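Local coordinates for protein glycoside transferase (Listeria monocytogenes, PDB 6R2M) that probably acts as an extracellular glycoside hydrolase linked to exopolysaccharide, and may have transferase activity, at residues K176-I181 with F220-D225. Sequence-based numbering, arbitrary orientation.
Sequences KAYLPI and FDENGD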
loop_
_atom_site.group_PDB
_atom_site.type_symbol
_atom_site.label_atom_id
_atom_site.label_comp_id
_atom_site.label_asym_id
_atom_site.label_seq_id
_atom_site.Cartn_x
_atom_site.Cartn_y
_atom_site.Cartn_z
ATOM N N LYS A 176 13.105 -11.398 -14.864
ATOM C CA LYS A 176 12.469 -12.590 -14.318
ATOM C C LYS A 176 11.660 -12.278 -13.067
ATOM O O LYS A 176 10.717 -13.019 -12.751
ATOM C CB LYS A 176 13.530 -13.657 -14.006
ATOM C CG LYS A 176 14.552 -13.207 -12.967
ATOM C CD LYS A 176 15.590 -14.290 -12.677
ATOM C CE LYS A 176 14.927 -15.607 -12.293
ATOM N NZ LYS A 176 15.922 -16.599 -11.793
ATOM N N ALA A 177 11.992 -11.186 -12.370
ATOM C CA ALA A 177 11.267 -10.807 -11.168
ATOM C C ALA A 177 9.810 -10.503 -11.462
ATOM O O ALA A 177 8.976 -10.569 -10.549
ATOM C CB ALA A 177 11.921 -9.585 -10.515
ATOM N N TYR A 178 9.487 -10.174 -12.706
ATOM C CA TYR A 178 8.148 -9.765 -13.086
ATOM C C TYR A 178 7.334 -10.907 -13.671
ATOM O O TYR A 178 6.138 -10.722 -13.941
ATOM C CB TYR A 178 8.222 -8.607 -14.084
ATOM C CG TYR A 178 8.932 -7.389 -13.520
ATOM C CD1 TYR A 178 8.226 -6.389 -12.874
ATOM C CD2 TYR A 178 10.312 -7.254 -13.623
ATOM C CE1 TYR A 178 8.870 -5.277 -12.362
ATOM C CE2 TYR A 178 10.970 -6.149 -13.103
ATOM C CZ TYR A 178 10.237 -5.167 -12.470
ATOM O OH TYR A 178 10.855 -4.050 -11.958
ATOM N N LEU A 179 7.938 -12.082 -13.846
ATOM C CA LEU A 179 7.194 -13.207 -14.404
ATOM C C LEU A 179 5.923 -13.524 -13.627
ATOM O O LEU A 179 4.909 -13.827 -14.277
ATOM C CB LEU A 179 8.088 -14.453 -14.497
ATOM C CG LEU A 179 7.511 -15.601 -15.334
ATOM C CD1 LEU A 179 7.750 -15.321 -16.803
ATOM C CD2 LEU A 179 8.113 -16.949 -14.958
ATOM N N PRO A 180 5.888 -13.474 -12.284
ATOM C CA PRO A 180 4.618 -13.772 -11.599
ATOM C C PRO A 180 3.483 -12.858 -12.029
ATOM O O PRO A 180 2.408 -13.352 -12.388
ATOM C CB PRO A 180 4.975 -13.609 -10.113
ATOM C CG PRO A 180 6.430 -14.007 -10.063
ATOM C CD PRO A 180 7.020 -13.460 -11.336
ATOM N N ILE A 181 3.694 -11.538 -12.032
ATOM C CA ILE A 181 2.592 -10.645 -12.385
ATOM C C ILE A 181 2.337 -10.616 -13.891
ATOM O O ILE A 181 1.234 -10.258 -14.325
ATOM C CB ILE A 181 2.860 -9.239 -11.807
ATOM C CG1 ILE A 181 1.587 -8.383 -11.776
ATOM C CG2 ILE A 181 3.974 -8.531 -12.569
ATOM C CD1 ILE A 181 0.503 -8.903 -10.832
ATOM N N PHE A 220 -1.891 -4.123 -14.180
ATOM C CA PHE A 220 -1.954 -3.065 -15.178
ATOM C C PHE A 220 -0.628 -2.333 -15.283
ATOM O O PHE A 220 -0.165 -2.014 -16.385
ATOM C CB PHE A 220 -3.061 -2.076 -14.839
ATOM C CG PHE A 220 -3.184 -0.967 -15.835
ATOM C CD1 PHE A 220 -2.715 0.302 -15.537
ATOM C CD2 PHE A 220 -3.760 -1.195 -17.075
ATOM C CE1 PHE A 220 -2.815 1.332 -16.467
ATOM C CE2 PHE A 220 -3.869 -0.168 -17.997
ATOM C CZ PHE A 220 -3.399 1.095 -17.690
ATOM N N ASP A 221 -0.001 -2.061 -14.139
ATOM C CA ASP A 221 1.261 -1.322 -14.134
ATOM C C ASP A 221 2.342 -2.044 -14.923
ATOM O O ASP A 221 3.131 -1.404 -15.633
ATOM C CB ASP A 221 1.733 -1.100 -12.702
ATOM C CG ASP A 221 0.935 -0.037 -11.985
ATOM O OD1 ASP A 221 0.197 0.714 -12.656
ATOM O OD2 ASP A 221 1.063 0.053 -10.747
ATOM N N GLU A 222 2.419 -3.370 -14.796
ATOM C CA GLU A 222 3.471 -4.130 -15.458
ATOM C C GLU A 222 3.098 -4.468 -16.894
ATOM O O GLU A 222 3.933 -4.350 -17.796
ATOM C CB GLU A 222 3.767 -5.415 -14.676
ATOM C CG GLU A 222 4.641 -6.437 -15.440
ATOM C CD GLU A 222 5.990 -5.869 -15.841
ATOM O OE1 GLU A 222 6.455 -4.915 -15.194
ATOM O OE2 GLU A 222 6.580 -6.377 -16.823
ATOM N N ASN A 223 1.859 -4.911 -17.118
ATOM C CA ASN A 223 1.482 -5.480 -18.403
ATOM C C ASN A 223 0.874 -4.471 -19.368
ATOM O O ASN A 223 0.813 -4.761 -20.574
ATOM C CB ASN A 223 0.508 -6.645 -18.184
ATOM C CG ASN A 223 1.144 -7.773 -17.409
ATOM O OD1 ASN A 223 2.265 -8.186 -17.722
ATOM N ND2 ASN A 223 0.450 -8.280 -16.396
ATOM N N GLY A 224 0.426 -3.311 -18.884
ATOM C CA GLY A 224 -0.089 -2.268 -19.750
ATOM C C GLY A 224 -1.533 -2.434 -20.152
ATOM O O GLY A 224 -2.051 -1.608 -20.918
ATOM N N ASP A 225 -2.190 -3.483 -19.683
ATOM C CA ASP A 225 -3.598 -3.726 -19.943
ATOM C C ASP A 225 -4.199 -4.350 -18.698
ATOM O O ASP A 225 -3.488 -4.932 -17.878
ATOM C CB ASP A 225 -3.818 -4.675 -21.121
ATOM C CG ASP A 225 -3.388 -4.087 -22.448
ATOM O OD1 ASP A 225 -2.283 -4.429 -22.919
ATOM O OD2 ASP A 225 -4.165 -3.295 -23.016
#
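Glu-222 lays its bent side chain over two residues of 176-181, its methylenes on Ile-181 and its carboxylate beside the ring of Tyr-178. The aliphatic half is plain van der Waals packing, with Glu-222 CG 3.6 Å from Ile-181 CG2. Glu-222 CG lies anti to the backbone N of its own residue, and the bend that follows at chi2 carries the carboxylate to Tyr-178, where Glu-222 OE1 comes within 3.3 Å of Tyr-178 CD1. The ring and carboxylate planes are 27° apart and the oxygen comes obliquely to the ring, a close van der Waals contact. The carboxylate is anchored instead through OE2, hydrogen-bonded to Gln-182 NE2, the residue right after Ile-181.

One hydrogen bond joins the segments: Asn-223 ND2 donates to Ile-181 O at 3.0 Å, with an N-H...O angle of 162°. The acceptor lies almost in the amide plane of Asn-223, while the donor is tilted 35° from the carbonyl plane. Ile-181 also packs on Ile-215 and Ala-218, earlier in helix 209-223. The arrangement is tertiary helix packing: the short helix 179-183 docks against the C-terminal turn of helix 209-223, after which Gly-224 leaves the helix with positive phi.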